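Local coordinates for aldehyde dehydrogenase (Trypanosoma brucei, PDB 5MYP), which probably oxidises aldehydes to carboxylic acids with NAD+ as the electron acceptor, at residues A[250-255]-A[284-289]; A[293-298]-A[306-311]; A[314-317]-A[321-324]; A[338-341]-A[346-349]. All coordinates share one frame; numbering follows the deposited sequence. Where two conformers were deposited one is given.

Contact 1: A[250-255]-A[284-289]; sequences GKIINA and KAMLGD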
# COMPACT_ATOMS: atom_id res chain seq x y z
N GLY A 250 8.45 27.50 -10.97
CA GLY A 250 7.52 26.43 -10.61
C GLY A 250 6.07 26.72 -10.95
O GLY A 250 5.30 25.80 -11.23
N LYS A 251 5.70 28.00 -10.93
CA LYS A 251 4.36 28.45 -11.29
C LYS A 251 4.17 28.61 -12.80
O LYS A 251 3.10 28.31 -13.32
CB LYS A 251 4.05 29.77 -10.58
CG LYS A 251 2.58 30.16 -10.53
CD LYS A 251 1.77 29.11 -9.80
CE LYS A 251 0.52 29.69 -9.16
NZ LYS A 251 -0.27 28.64 -8.47
N ILE A 252 5.21 29.08 -13.49
CA ILE A 252 5.13 29.35 -14.94
C ILE A 252 5.07 28.07 -15.78
O ILE A 252 4.37 28.04 -16.80
CB ILE A 252 6.29 30.29 -15.40
CG1 ILE A 252 5.97 31.73 -14.96
CG2 ILE A 252 6.50 30.25 -16.91
CD1 ILE A 252 7.11 32.72 -15.16
N ILE A 253 5.79 27.03 -15.38
CA ILE A 253 5.77 25.76 -16.12
C ILE A 253 4.35 25.21 -16.23
O ILE A 253 3.61 25.17 -15.23
CB ILE A 253 6.75 24.70 -15.56
CG1 ILE A 253 6.43 24.31 -14.11
CG2 ILE A 253 8.20 25.18 -15.69
CD1 ILE A 253 7.35 23.25 -13.54
N ASN A 254 3.95 24.86 -17.45
CA ASN A 254 2.61 24.37 -17.76
C ASN A 254 1.46 25.31 -17.32
O ASN A 254 0.33 24.86 -17.09
CB ASN A 254 2.43 22.96 -17.18
CG ASN A 254 1.53 22.08 -18.02
OD1 ASN A 254 1.54 22.15 -19.25
ND2 ASN A 254 0.78 21.22 -17.36
N ALA A 255 1.75 26.62 -17.25
CA ALA A 255 0.80 27.63 -16.77
C ALA A 255 0.17 27.27 -15.41
O ALA A 255 -1.04 27.41 -15.22
CB ALA A 255 -0.27 27.88 -17.83
N LYS A 284 8.60 39.06 -15.26
CA LYS A 284 8.99 39.86 -16.43
C LYS A 284 10.16 39.23 -17.17
O LYS A 284 10.14 39.12 -18.40
CB LYS A 284 9.37 41.29 -16.03
CG LYS A 284 8.21 42.15 -15.57
CD LYS A 284 8.68 43.51 -15.05
CE LYS A 284 7.76 44.06 -13.97
NZ LYS A 284 6.34 44.18 -14.42
N ALA A 285 11.18 38.83 -16.41
CA ALA A 285 12.37 38.18 -16.97
C ALA A 285 12.04 36.89 -17.74
O ALA A 285 12.52 36.71 -18.86
CB ALA A 285 13.37 37.89 -15.86
N MET A 286 11.21 36.04 -17.15
CA MET A 286 10.90 34.73 -17.75
C MET A 286 9.94 34.78 -18.94
O MET A 286 10.10 34.02 -19.89
CB MET A 286 10.36 33.77 -16.68
CG MET A 286 11.42 33.38 -15.67
SD MET A 286 10.81 32.26 -14.38
CE MET A 286 12.13 32.42 -13.17
N LEU A 287 8.94 35.67 -18.89
CA LEU A 287 7.94 35.76 -19.96
C LEU A 287 8.33 36.75 -21.06
O LEU A 287 7.90 36.58 -22.21
CB LEU A 287 6.58 36.13 -19.39
CG LEU A 287 6.01 35.14 -18.38
CD1 LEU A 287 4.68 35.63 -17.83
CD2 LEU A 287 5.86 33.74 -18.98
N GLY A 288 9.12 37.76 -20.71
CA GLY A 288 9.54 38.79 -21.66
C GLY A 288 8.55 39.93 -21.75
O GLY A 288 7.35 39.75 -21.56
N ASP A 289 9.07 41.11 -22.08
CA ASP A 289 8.30 42.36 -22.12
C ASP A 289 7.23 42.34 -23.21
O ASP A 289 6.07 42.71 -22.96
CB ASP A 289 9.25 43.55 -22.31
CG ASP A 289 8.55 44.91 -22.16
OD1 ASP A 289 7.75 45.09 -21.22
OD2 ASP A 289 8.84 45.80 -22.98
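I252 reaches out from the last turn of helix 240-252 and meets two consecutive side chains, M286 and L287, at the end of helix 272-287. Its CD1 does most of the touching: it lies 3.7 Å from CB of M286 and also touches SD of that residue. L287 CD2 is 4.1 Å away from I252 CG2. The extended chi2 of I252 (171°) carries CD1 outward to the tip of the side chain, where a single methyl can touch both partners. M286, extended beyond CG, runs past that methyl and on toward W249 and E245 on the preceding turns of helix 240-252, and it also packs against F474 of the second subunit. A long, flexible thioether suits a place where one side chain must fit several differently shaped neighbours. L287 meets CG2 and CD1 of I252, and L287 and I252 both pack on P349 of strand 346-353. Beyond this shell both segments leave helical backbone angles, at I253 and at G288. G288 has a positive phi of 87°, a conformation easy for a residue without CB, and its N still donates to K284 O at 2.9 Å. No hydrogen bond crosses between the segments. The two helix ends are therefore held by dispersion and the exclusion of water, through branched and sulfur-containing side chains that need no polar partner.

Contact 2: A[293-298]-A[306-311]; sequences KVLKGE and QFLEES
The ring of F307 carries V294 over one face: CG2 of V294 stands 4.2 Å from the ring centroid and 28° off the normal, a CH-pi contact. The other methyl of V294, CG1, comes down near the rim and lies 3.5 Å from CD2 of F307, so both branches of the valine bear on the same ring. With CG anti to the backbone N (chi1 174°), F307 swings its ring from helix 304-309 toward the end of helix 289-296. A beta-branched residue suits this spot because it offers two methyls close to its own helix. Beside this pair L295 and L308 meet at about a right angle, CD1 to CD1 at 3.9 Å, and both also pack on D341 of strand 340-341. Each helix then stops. A Schellman motif closes the first, with G297 as its positive-phi residue and E298 N bonded to K293 O at 2.8 Å. After the second helix, S311 OG donates to L308 O at 2.7 Å, which gives its hydroxyl a partner in a buried position. No hydrogen bond or salt bridge passes between the two segments; what does pass is apolar contact plus the weak attraction of a polarisable ring for C-H groups.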
# COMPACT_ATOMS: atom_id res chain seq x y z
N LYS A 293 3.22 42.86 -22.72
CA LYS A 293 2.64 44.06 -23.33
C LYS A 293 1.48 43.73 -24.28
O LYS A 293 0.44 44.41 -24.25
CB LYS A 293 3.69 44.87 -24.09
CG LYS A 293 4.60 45.69 -23.19
CD LYS A 293 5.72 46.31 -24.01
CE LYS A 293 6.33 47.52 -23.32
NZ LYS A 293 7.49 48.02 -24.11
N VAL A 294 1.65 42.70 -25.10
CA VAL A 294 0.61 42.27 -26.05
C VAL A 294 -0.60 41.71 -25.31
O VAL A 294 -1.74 42.05 -25.63
CB VAL A 294 1.15 41.24 -27.09
CG1 VAL A 294 0.03 40.67 -27.95
CG2 VAL A 294 2.21 41.89 -27.98
N LEU A 295 -0.34 40.87 -24.31
CA LEU A 295 -1.40 40.31 -23.47
C LEU A 295 -2.16 41.38 -22.68
O LEU A 295 -3.38 41.30 -22.55
CB LEU A 295 -0.82 39.25 -22.52
CG LEU A 295 -1.78 38.32 -21.79
CD1 LEU A 295 -2.61 37.53 -22.77
CD2 LEU A 295 -0.98 37.40 -20.90
N LYS A 296 -1.42 42.37 -22.16
CA LYS A 296 -2.02 43.51 -21.46
C LYS A 296 -2.85 44.42 -22.37
O LYS A 296 -3.78 45.08 -21.89
CB LYS A 296 -0.93 44.35 -20.79
CG LYS A 296 -1.49 45.42 -19.87
CD LYS A 296 -2.51 44.83 -18.91
CE LYS A 296 -3.36 45.91 -18.26
NZ LYS A 296 -2.52 46.93 -17.57
N GLY A 297 -2.51 44.46 -23.65
CA GLY A 297 -3.16 45.34 -24.63
C GLY A 297 -2.43 46.67 -24.78
O GLY A 297 -2.99 47.62 -25.32
N GLU A 298 -1.17 46.73 -24.32
CA GLU A 298 -0.34 47.94 -24.40
C GLU A 298 0.51 47.99 -25.68
O GLU A 298 1.05 49.04 -26.01
CB GLU A 298 0.56 48.05 -23.17
CG GLU A 298 -0.21 48.27 -21.88
CD GLU A 298 0.68 48.29 -20.64
OE1 GLU A 298 1.85 47.89 -20.70
OE2 GLU A 298 0.17 48.69 -19.57
N GLN A 306 -3.24 34.84 -32.95
CA GLN A 306 -2.16 34.09 -33.58
C GLN A 306 -0.82 34.29 -32.86
O GLN A 306 -0.06 33.34 -32.71
CB GLN A 306 -2.01 34.50 -35.05
CG GLN A 306 -1.07 33.62 -35.87
CD GLN A 306 -0.95 34.10 -37.31
OE1 GLN A 306 -1.95 34.31 -37.99
NE2 GLN A 306 0.28 34.27 -37.77
N PHE A 307 -0.55 35.52 -32.41
CA PHE A 307 0.66 35.82 -31.64
C PHE A 307 0.72 35.03 -30.33
O PHE A 307 1.78 34.49 -29.97
CB PHE A 307 0.76 37.33 -31.35
CG PHE A 307 1.90 37.70 -30.44
CD1 PHE A 307 3.16 37.97 -30.95
CD2 PHE A 307 1.70 37.79 -29.06
CE1 PHE A 307 4.21 38.32 -30.11
CE2 PHE A 307 2.75 38.11 -28.22
CZ PHE A 307 4.00 38.40 -28.74
N LEU A 308 -0.40 34.98 -29.62
CA LEU A 308 -0.47 34.25 -28.34
C LEU A 308 -0.40 32.74 -28.53
O LEU A 308 0.20 32.05 -27.71
CB LEU A 308 -1.73 34.64 -27.56
CG LEU A 308 -1.77 36.09 -27.05
CD1 LEU A 308 -3.14 36.40 -26.46
CD2 LEU A 308 -0.68 36.34 -26.02
N GLU A 309 -0.99 32.23 -29.61
CA GLU A 309 -0.89 30.79 -29.93
C GLU A 309 0.51 30.38 -30.39
O GLU A 309 0.87 29.21 -30.25
CB GLU A 309 -1.96 30.36 -30.95
CG GLU A 309 -3.40 30.47 -30.43
CD GLU A 309 -3.83 29.39 -29.45
OE1 GLU A 309 -2.97 28.64 -28.93
OE2 GLU A 309 -5.04 29.27 -29.19
N GLU A 310 1.28 31.33 -30.92
CA GLU A 310 2.71 31.12 -31.25
C GLU A 310 3.68 31.39 -30.09
O GLU A 310 4.89 31.23 -30.25
CB GLU A 310 3.10 32.00 -32.45
CG GLU A 310 2.47 31.57 -33.77
CD GLU A 310 2.72 32.56 -34.91
OE1 GLU A 310 3.48 33.54 -34.73
OE2 GLU A 310 2.13 32.36 -35.99
N SER A 311 3.16 31.77 -28.91
CA SER A 311 4.01 32.14 -27.77
C SER A 311 4.64 30.92 -27.09
O SER A 311 4.29 29.77 -27.37
CB SER A 311 3.20 32.93 -26.74
OG SER A 311 2.32 32.10 -26.00

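Contact 3: A[314-317]-A[321-324]; sequences PRIV and HFQR. Unlike the reference sequence in segment 321-324: Q323 (reference His).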
# COMPACT_ATOMS: atom_id res chain seq x y z
N PRO A 314 2.34 28.26 -21.88
CA PRO A 314 1.29 27.24 -22.04
C PRO A 314 -0.14 27.73 -21.83
O PRO A 314 -0.38 28.77 -21.23
CB PRO A 314 1.65 26.18 -20.99
CG PRO A 314 3.10 26.38 -20.75
CD PRO A 314 3.30 27.86 -20.83
N ARG A 315 -1.07 26.92 -22.34
CA ARG A 315 -2.49 27.23 -22.36
C ARG A 315 -3.18 26.58 -21.16
O ARG A 315 -2.73 25.53 -20.67
CB ARG A 315 -3.07 26.73 -23.70
CG ARG A 315 -3.45 25.25 -23.80
CD ARG A 315 -4.54 25.05 -24.85
NE ARG A 315 -4.19 25.66 -26.13
CZ ARG A 315 -3.38 25.12 -27.05
NH1 ARG A 315 -2.75 23.95 -26.84
NH2 ARG A 315 -3.13 25.78 -28.17
N ILE A 316 -4.27 27.19 -20.71
CA ILE A 316 -5.17 26.56 -19.74
C ILE A 316 -5.91 25.44 -20.49
O ILE A 316 -6.21 25.58 -21.68
CB ILE A 316 -6.16 27.57 -19.11
CG1 ILE A 316 -5.42 28.75 -18.45
CG2 ILE A 316 -7.07 26.88 -18.09
CD1 ILE A 316 -4.34 28.36 -17.46
N VAL A 317 -6.18 24.34 -19.80
CA VAL A 317 -6.71 23.12 -20.43
C VAL A 317 -8.01 23.33 -21.23
O VAL A 317 -8.14 22.79 -22.33
CB VAL A 317 -6.89 21.98 -19.39
CG1 VAL A 317 -7.98 22.29 -18.37
CG2 VAL A 317 -7.16 20.64 -20.07
N HIS A 321 -12.00 25.66 -16.98
CA HIS A 321 -10.87 25.92 -16.08
C HIS A 321 -10.39 27.38 -16.16
O HIS A 321 -10.02 27.96 -15.14
CB HIS A 321 -9.71 24.95 -16.36
CG HIS A 321 -9.93 23.57 -15.82
ND1 HIS A 321 -9.01 22.92 -15.03
CD2 HIS A 321 -10.98 22.72 -15.94
CE1 HIS A 321 -9.47 21.73 -14.70
NE2 HIS A 321 -10.67 21.58 -15.24
N PHE A 322 -10.42 27.96 -17.36
CA PHE A 322 -10.08 29.37 -17.56
C PHE A 322 -10.99 30.30 -16.73
O PHE A 322 -10.50 31.15 -16.00
CB PHE A 322 -10.15 29.75 -19.05
CG PHE A 322 -9.86 31.19 -19.33
CD1 PHE A 322 -10.88 32.15 -19.29
CD2 PHE A 322 -8.58 31.61 -19.64
CE1 PHE A 322 -10.62 33.48 -19.54
CE2 PHE A 322 -8.30 32.94 -19.90
CZ PHE A 322 -9.33 33.88 -19.84
N GLN A 323 -12.30 30.11 -16.85
CA GLN A 323 -13.28 30.93 -16.13
C GLN A 323 -13.15 30.78 -14.61
O GLN A 323 -13.25 31.77 -13.88
CB GLN A 323 -14.71 30.58 -16.57
CG GLN A 323 -15.02 30.95 -18.01
CD GLN A 323 -16.21 30.19 -18.58
OE1 GLN A 323 -17.16 29.88 -17.87
NE2 GLN A 323 -16.16 29.91 -19.88
N ARG A 324 -12.92 29.56 -14.14
CA ARG A 324 -12.67 29.27 -12.71
C ARG A 324 -11.46 30.05 -12.17
O ARG A 324 -11.53 30.63 -11.09
CB ARG A 324 -12.46 27.76 -12.52
CG ARG A 324 -12.13 27.30 -11.11
CD ARG A 324 -12.04 25.79 -11.05
NE ARG A 324 -11.47 25.31 -9.78
CZ ARG A 324 -10.17 25.23 -9.48
NH1 ARG A 324 -9.22 25.61 -10.34
NH2 ARG A 324 -9.81 24.77 -8.28
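I316 and F322 bring the backbones within 6.1 Å, CA to CA, where the irregular segment 314-317 turns back against the first turns of helix 319-328. Segment 314-317 is extended through I316, and V317 then changes to helical angles (-55/-42) just before the helix. CG2 of I316 sits 3.6 Å from the backbone N of F322 and 3.7 Å from CB of H321, tucked against the helix itself, while CG1 approaches the F322 ring at its edge, near its plane. A branched isoleucine can serve backbone and ring edge at once. V317 meets H321 differently. Its CG1, placed between the backbone N and the carbonyl carbon (chi1 67°), lies over one imidazole face, 3.6 Å from the ring centroid and 21° off the normal, a CH-pi contact nearest CG and ND1. N318 OD1 receives the backbone N-H of H321, and Q257 holds V317 N and R315 O, so polar bonds fix the turn around this apolar patch. I316 and F322 both continue onto I347. The whole is a loop-to-helix junction of the aldehyde dehydrogenase fold, packed on strand 346-353, with the H321 side chain about 11 Å from that of C259, the predicted catalytic cysteine.

Contact 4: A[338-341]-A[346-349]; sequences GEAD and TIAP
Strand 340-341 and the start of strand 346-353 form a beta hairpin, the two touching parts running 165° apart. D341 and T346 form its hydrogen-bonded pair: D341 N donates to T346 O at 2.8 Å, within the carbonyl plane, and T346 N returns a bond to D341 O at 2.9 Å with an N-H...O angle of 172°. A340 and I347 are the non-hydrogen-bonded pair, their CA atoms 4.4 Å apart. Past them A348 N reaches E339 O at 2.9 Å, nearly in line with the C=O, which carries the bonding on past the A340-I347 pair. The side chains of A340 and I347 share one face of the sheet, where CB of A340 lies 4.2 Å from I347 CG1; the small methyl of A340 suits a face against which a helix packs. D341 and T346 point to the opposite face, and T344 OG1 ties D341 OD2 and T346 OG1 together at the turn. E339, bent at chi2 (93°), brings OE1 to 3.4 Å from CB of A348, and that oxygen is in a salt bridge with R283. R283 also bonds P349 O, linking the hairpin to helix 272-287. Helix 319-328 packs on the A340 and I347 face, through M326 and F322, whereas L295 of helix 289-296 lies against E339, T346 and A348.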
# COMPACT_ATOMS: atom_id res chain seq x y z
N GLY A 338 -2.57 39.57 -13.70
CA GLY A 338 -4.00 39.55 -13.99
C GLY A 338 -4.36 39.64 -15.46
O GLY A 338 -5.54 39.72 -15.80
N GLU A 339 -3.36 39.58 -16.34
CA GLU A 339 -3.58 39.71 -17.78
C GLU A 339 -4.07 38.37 -18.32
O GLU A 339 -3.56 37.31 -17.92
CB GLU A 339 -2.30 40.12 -18.52
CG GLU A 339 -1.57 41.33 -17.94
CD GLU A 339 -0.49 40.96 -16.93
OE1 GLU A 339 -0.55 39.85 -16.35
OE2 GLU A 339 0.43 41.77 -16.71
N ALA A 340 -5.05 38.41 -19.22
CA ALA A 340 -5.63 37.19 -19.77
C ALA A 340 -6.25 37.38 -21.15
O ALA A 340 -6.58 38.50 -21.54
CB ALA A 340 -6.68 36.63 -18.82
N ASP A 341 -6.36 36.28 -21.89
CA ASP A 341 -7.05 36.23 -23.18
C ASP A 341 -7.84 34.93 -23.26
O ASP A 341 -7.25 33.84 -23.28
CB ASP A 341 -6.05 36.31 -24.35
CG ASP A 341 -6.75 36.29 -25.70
OD1 ASP A 341 -7.38 37.31 -26.07
OD2 ASP A 341 -6.67 35.25 -26.39
N THR A 346 -5.24 31.96 -22.29
CA THR A 346 -3.99 32.46 -21.75
C THR A 346 -4.27 33.26 -20.49
O THR A 346 -5.08 34.19 -20.53
CB THR A 346 -3.28 33.38 -22.78
OG1 THR A 346 -3.07 32.66 -24.00
CG2 THR A 346 -1.95 33.84 -22.25
N ILE A 347 -3.65 32.87 -19.38
CA ILE A 347 -3.68 33.64 -18.14
C ILE A 347 -2.24 33.79 -17.64
O ILE A 347 -1.59 32.79 -17.33
CB ILE A 347 -4.54 32.97 -17.03
CG1 ILE A 347 -5.98 32.74 -17.51
CG2 ILE A 347 -4.53 33.81 -15.75
CD1 ILE A 347 -6.83 31.95 -16.55
N ALA A 348 -1.75 35.02 -17.56
CA ALA A 348 -0.40 35.27 -17.07
C ALA A 348 -0.32 35.01 -15.56
O ALA A 348 -1.34 35.11 -14.87
CB ALA A 348 0.03 36.70 -17.38
N PRO A 349 0.88 34.67 -15.05
CA PRO A 349 1.02 34.48 -13.60
C PRO A 349 0.56 35.71 -12.83
O PRO A 349 0.94 36.84 -13.18
CB PRO A 349 2.52 34.23 -13.41
CG PRO A 349 3.00 33.75 -14.73
CD PRO A 349 2.15 34.44 -15.75

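In the fold
Contacts 3 and 4 each touch all the others, whereas contacts 1 and 2 adjoin only in sequence. P349 of contact 4 meets I252 and L287 of contact 1, A348 and D341 receive L295 and L308 of contact 2, and F322 of contact 3 lies against I347 and A340. Only contact 4 is backbone-bonded across its segments; the others rely on side-chain packing, aliphatic and thioether in contact 1, C-H groups over a ring in contacts 2 and 3. Contacts 1 and 2 are buried, though contact 2 lies farthest from the chain's centre; contacts 3 and 4 are partly buried. The E309-R315 salt bridge ties contact 2 to contact 3, while A255 of contact 1 packs on P314.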